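Local atomic coordinates of structure-specific endonuclease subunit SLX1 (Candida glabrata, PDB entry 4XLG), a protein that probably cuts branched DNA near junctions between duplex and single strands, as the catalytic subunit of the SLX1-SLX4 endonuclease of DNA repair and recombination. Residues F249-L253 and A254-R258; D290-Y293 and Y294-L298. The protein carries 1 engineered substitution. All coordinates share one frame; numbering follows the deposited sequence.

Interaction 1. Residues F249-L253 and A254-R258. With ZN (zinc ion), chain C.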
loop_
_atom_site.group_PDB
_atom_site.type_symbol
_atom_site.label_atom_id
_atom_site.label_comp_id
_atom_site.label_asym_id
_atom_site.label_seq_id
_atom_site.Cartn_x
_atom_site.Cartn_y
_atom_site.Cartn_z
ATOM N N PHE B 249 6.060 16.878 -16.264
ATOM C CA PHE B 249 6.352 15.504 -16.708
ATOM C C PHE B 249 5.082 14.680 -16.892
ATOM O O PHE B 249 4.279 14.489 -15.952
ATOM C CB PHE B 249 7.278 14.771 -15.736
ATOM C CG PHE B 249 7.390 13.302 -16.017
ATOM C CD1 PHE B 249 7.906 12.855 -17.229
ATOM C CD2 PHE B 249 6.960 12.363 -15.086
ATOM C CE1 PHE B 249 7.995 11.487 -17.504
ATOM C CE2 PHE B 249 7.059 11.006 -15.343
ATOM C CZ PHE B 249 7.581 10.564 -16.567
ATOM N N VAL B 250 4.900 14.199 -18.116
ATOM C CA VAL B 250 3.827 13.260 -18.414
ATOM C C VAL B 250 4.350 12.247 -19.442
ATOM O O VAL B 250 5.123 12.612 -20.316
ATOM C CB VAL B 250 2.564 14.002 -18.930
ATOM C CG1 VAL B 250 2.876 14.827 -20.179
ATOM C CG2 VAL B 250 1.415 13.043 -19.170
ATOM N N SER B 251 3.955 10.980 -19.334
ATOM C CA SER B 251 4.382 9.964 -20.309
ATOM C C SER B 251 3.325 8.849 -20.425
ATOM O O SER B 251 2.392 8.773 -19.617
ATOM C CB SER B 251 5.737 9.345 -19.888
ATOM O OG SER B 251 5.535 8.566 -18.714
ATOM N N HIS B 252 3.487 7.976 -21.409
ATOM C CA HIS B 252 2.823 6.672 -21.365
ATOM C C HIS B 252 3.358 5.908 -20.183
ATOM O O HIS B 252 4.562 5.955 -19.936
ATOM C CB HIS B 252 3.072 5.911 -22.690
ATOM C CG HIS B 252 2.410 6.564 -23.860
ATOM N ND1 HIS B 252 3.113 7.081 -24.923
ATOM C CD2 HIS B 252 1.105 6.837 -24.106
ATOM C CE1 HIS B 252 2.274 7.644 -25.776
ATOM N NE2 HIS B 252 1.050 7.512 -25.297
ATOM N N LEU B 253 2.495 5.177 -19.467
ATOM C CA LEU B 253 2.962 4.330 -18.376
ATOM C C LEU B 253 4.018 3.322 -18.866
ATOM O O LEU B 253 5.056 3.113 -18.205
ATOM C CB LEU B 253 1.800 3.565 -17.730
ATOM C CG LEU B 253 2.176 2.748 -16.477
ATOM C CD1 LEU B 253 2.773 3.628 -15.348
ATOM C CD2 LEU B 253 0.965 1.938 -15.952
ATOM N N ALA B 254 3.754 2.685 -20.006
ATOM C CA ALA B 254 4.727 1.725 -20.552
ATOM C C ALA B 254 6.062 2.383 -20.832
ATOM O O ALA B 254 7.121 1.779 -20.607
ATOM C CB ALA B 254 4.203 1.058 -21.831
ATOM N N CYS B 255 6.026 3.607 -21.352
ATOM C CA CYS B 255 7.261 4.318 -21.654
ATOM C C CYS B 255 8.048 4.671 -20.385
ATOM O O CYS B 255 9.281 4.566 -20.363
ATOM C CB CYS B 255 6.950 5.571 -22.473
ATOM S SG CYS B 255 6.332 5.078 -24.118
ATOM N N ALA B 256 7.339 5.114 -19.348
ATOM C CA ALA B 256 7.982 5.451 -18.093
ATOM C C ALA B 256 8.581 4.174 -17.493
ATOM O O ALA B 256 9.739 4.157 -17.056
ATOM C CB ALA B 256 6.990 6.081 -17.133
ATOM N N TYR B 257 7.795 3.099 -17.515
ATOM C CA TYR B 257 8.257 1.815 -16.978
ATOM C C TYR B 257 9.573 1.394 -17.620
ATOM O O TYR B 257 10.548 1.039 -16.930
ATOM C CB TYR B 257 7.187 0.728 -17.184
ATOM C CG TYR B 257 7.688 -0.627 -16.733
ATOM C CD1 TYR B 257 7.670 -0.972 -15.370
ATOM C CD2 TYR B 257 8.240 -1.535 -17.652
ATOM C CE1 TYR B 257 8.181 -2.228 -14.934
ATOM C CE2 TYR B 257 8.719 -2.777 -17.232
ATOM C CZ TYR B 257 8.684 -3.120 -15.885
ATOM O OH TYR B 257 9.212 -4.355 -15.492
ATOM N N ARG B 258 9.581 1.430 -18.954
ATOM C CA ARG B 258 10.759 1.049 -19.733
ATOM C C ARG B 258 11.968 1.881 -19.357
ATOM O O ARG B 258 13.078 1.355 -19.181
ATOM C CB ARG B 258 10.483 1.195 -21.223
ATOM C CG ARG B 258 9.929 -0.050 -21.871
ATOM C CD ARG B 258 10.974 -0.691 -22.773
ATOM N NE ARG B 258 11.293 0.157 -23.918
ATOM C CZ ARG B 258 12.222 -0.133 -24.814
ATOM N NH1 ARG B 258 12.927 -1.251 -24.697
ATOM N NH2 ARG B 258 12.440 0.689 -25.829
HETATM ZN ZN ZN C . 5.315 7.155 -24.839
#
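His252 and Cys255 hold one zinc ion between them, the ring nitrogen His252 ND1 at 2.2 Å from the metal and the thiolate sulfur Cys255 SG at 2.4 Å. Cys219 and Cys222, a CxxC pair from the preceding part of the chain, complete the site of three cysteines and one histidine. Cys255 SG lies near the plane of the imidazole, at its edge, and comes within 3.7 Å of His252 CB. Both ligands have their first torsion at -67°, which swings each ligand group away from its own carbonyl carbon; with the turn between them, both can reach the metal.

Behind the ligands, the backbone turns from strand 250-252 into helix 253-260, the two axes standing at 94°, with His252 as the N-cap residue. Its carbonyl oxygen takes the amide of Ala256, a 3.0 Å bond from Ala256 N to His252 O that starts the helical pattern; Leu253 O follows by accepting from Tyr257 N. A second donor reaches His252 O from above the carbonyl plane: the hydroxyl of Ser251, whose OG also lies 3.3 Å from Ala256 CB.

Further out, strand 250-252 pairs with strand 239-241, and Ala240 lies against Ser251, Leu253 and Ala256. Tyr257 OH bonds to the carbonyl of Ile272, while the Tyr257 ring stacks on an aromatic side chain of the partner protein. In this zinc site, one of two in the predicted SLX1-type finger of the RING-clan C-terminal domain, the ion binds the strand-helix junction to the Cys219/Cys222 pair, and the doubly gripped His252 carbonyl fixes the backbone joining the ligands.

Interaction 2. Residues D290-Y293 and Y294-L298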
loop_
_atom_site.group_PDB
_atom_site.type_symbol
_atom_site.label_atom_id
_atom_site.label_comp_id
_atom_site.label_asym_id
_atom_site.label_seq_id
_atom_site.Cartn_x
_atom_site.Cartn_y
_atom_site.Cartn_z
ATOM N N ASP B 290 1.652 5.113 -6.175
ATOM C CA ASP B 290 0.844 6.293 -6.448
ATOM C C ASP B 290 0.743 6.527 -7.967
ATOM O O ASP B 290 -0.304 6.907 -8.460
ATOM C CB ASP B 290 1.421 7.548 -5.790
ATOM C CG ASP B 290 1.153 7.607 -4.293
ATOM O OD1 ASP B 290 0.316 6.832 -3.776
ATOM O OD2 ASP B 290 1.806 8.417 -3.624
ATOM N N VAL B 291 1.855 6.320 -8.685
ATOM C CA VAL B 291 1.822 6.450 -10.144
ATOM C C VAL B 291 0.769 5.512 -10.736
ATOM O O VAL B 291 -0.056 5.913 -11.587
ATOM C CB VAL B 291 3.226 6.150 -10.759
ATOM C CG1 VAL B 291 3.155 6.182 -12.290
ATOM C CG2 VAL B 291 4.219 7.206 -10.274
ATOM N N ILE B 292 0.757 4.266 -10.261
ATOM C CA ILE B 292 -0.217 3.304 -10.744
ATOM C C ILE B 292 -1.635 3.650 -10.325
ATOM O O ILE B 292 -2.612 3.465 -11.103
ATOM C CB ILE B 292 0.126 1.894 -10.216
ATOM C CG1 ILE B 292 1.530 1.436 -10.766
ATOM C CG2 ILE B 292 -0.926 0.887 -10.679
ATOM C CD1 ILE B 292 1.665 1.473 -12.366
ATOM N N TYR B 293 -1.768 4.135 -9.092
ATOM C CA TYR B 293 -3.099 4.537 -8.603
ATOM C C TYR B 293 -3.756 5.514 -9.591
ATOM O O TYR B 293 -4.862 5.282 -10.079
ATOM C CB TYR B 293 -3.040 5.188 -7.220
ATOM C CG TYR B 293 -4.375 5.826 -6.842
ATOM C CD1 TYR B 293 -5.435 5.031 -6.358
ATOM C CD2 TYR B 293 -4.588 7.201 -7.042
ATOM C CE1 TYR B 293 -6.716 5.611 -6.079
ATOM C CE2 TYR B 293 -5.848 7.798 -6.765
ATOM C CZ TYR B 293 -6.897 6.984 -6.284
ATOM O OH TYR B 293 -8.083 7.535 -6.001
ATOM N N TYR B 294 -3.040 6.572 -9.937
ATOM C CA TYR B 294 -3.672 7.554 -10.801
ATOM C C TYR B 294 -3.809 7.022 -12.237
ATOM O O TYR B 294 -4.794 7.315 -12.926
ATOM C CB TYR B 294 -2.868 8.852 -10.786
ATOM C CG TYR B 294 -3.003 9.564 -9.453
ATOM C CD1 TYR B 294 -4.210 10.187 -9.101
ATOM C CD2 TYR B 294 -1.945 9.585 -8.548
ATOM C CE1 TYR B 294 -4.363 10.824 -7.856
ATOM C CE2 TYR B 294 -2.071 10.231 -7.309
ATOM C CZ TYR B 294 -3.287 10.818 -6.955
ATOM O OH TYR B 294 -3.427 11.484 -5.749
ATOM N N SER B 295 -2.807 6.263 -12.669
ATOM C CA SER B 295 -2.780 5.740 -14.020
ATOM C C SER B 295 -4.018 4.914 -14.306
ATOM O O SER B 295 -4.742 5.133 -15.284
ATOM C CB SER B 295 -1.501 4.883 -14.247
ATOM O OG SER B 295 -1.417 4.620 -15.640
ATOM N N ILE B 296 -4.283 3.965 -13.439
ATOM C CA ILE B 296 -5.411 3.068 -13.658
ATOM C C ILE B 296 -6.738 3.761 -13.434
ATOM O O ILE B 296 -7.667 3.606 -14.227
ATOM C CB ILE B 296 -5.309 1.840 -12.728
ATOM C CG1 ILE B 296 -4.086 1.008 -13.106
ATOM C CG2 ILE B 296 -6.600 1.019 -12.763
ATOM C CD1 ILE B 296 -3.920 -0.151 -12.136
ATOM N N LYS B 297 -6.825 4.613 -12.410
ATOM C CA LYS B 297 -8.122 5.242 -12.149
ATOM C C LYS B 297 -8.515 6.232 -13.248
ATOM O O LYS B 297 -9.705 6.394 -13.566
ATOM C CB LYS B 297 -8.096 5.944 -10.794
ATOM C CG LYS B 297 -9.510 6.367 -10.367
ATOM C CD LYS B 297 -9.484 6.601 -8.884
ATOM C CE LYS B 297 -10.865 6.982 -8.391
ATOM N NZ LYS B 297 -11.898 5.968 -8.726
ATOM N N LEU B 298 -7.527 6.919 -13.813
ATOM C CA LEU B 298 -7.851 7.828 -14.915
ATOM C C LEU B 298 -8.399 7.037 -16.097
ATOM O O LEU B 298 -9.311 7.479 -16.775
ATOM C CB LEU B 298 -6.627 8.643 -15.330
ATOM C CG LEU B 298 -6.261 9.717 -14.285
ATOM C CD1 LEU B 298 -4.799 10.153 -14.473
ATOM C CD2 LEU B 298 -7.204 10.926 -14.313
#
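Tyr294 turns one ring face to the edge of Tyr293, an edge-to-face pair with planes at 83° and centroids 4.8 Å apart. Tyr293 CD2 sits over the centre of that face, and Tyr293 CE2 approaches Tyr294 CE1 to 3.5 Å. The differing first torsions help the two neighbouring rings to meet: Tyr293 has CG opposite its backbone N (169°), whereas Tyr294 has CG opposite its carbonyl carbon (-71°). The long helix 176-213 adds to this aromatic cluster, Tyr208 making a further edge-to-face pair with Tyr294 and Lys201 a cation-pi contact with Tyr293. The amide of Tyr294 bonds to Asp290 O, the first of four successive i to i+4 bonds.

At Ser295, the amide bonds to Val291 O, and CB rests 3.2 Å from the same oxygen. Its hydroxyl leaves this segment to bond the carbonyl of Phe239, tying the helix to the start of strand 239-241.

Ile296 continues the pattern with a nearly straight bond from Ile296 N to Ile292 O, 2.9 Å long. One turn apart, the two isoleucines touch through branch ends, Ile292 CG2 against Ile296 CD1 at a tight 3.5 Å.

Lys297 N bonds to Tyr293 O, and the aliphatic part of Lys297 runs alongside the Tyr293 side chain, with CD 3.3 Å from Tyr293 OH. The chain bends only at its last torsion. This is an i to i+4 aromatic-lysine pair along an alpha-helix: the methylenes lie against the phenol end of Tyr293, while Lys297 NZ and Tyr293 OH are anchored by hydrogen bonds to Gln6 and Asp9 respectively, which pins this surface of the helix to the N-terminal residues.

In the fold
Interactions 1 and 2 follow one another along the chain, the first running from strand 250-252 into helix 253-260 and the second lying within helix 288-299, with centres about 12 Å apart. Leu253 joins them directly: its CD2 packs 3.7 Å from Ile292 CD1, and its CD1 reaches Val291. Val291 also lies against Ala240, on which interaction 1 rests. Interaction 2 also contacts the long helix 176-213 and the N-terminal residues Ile7 and Asp9, so helix 288-299 links the zinc-binding module to other parts of the chain. Both contacts also meet the partner protein, placing this helical pair at the interface between the subunits.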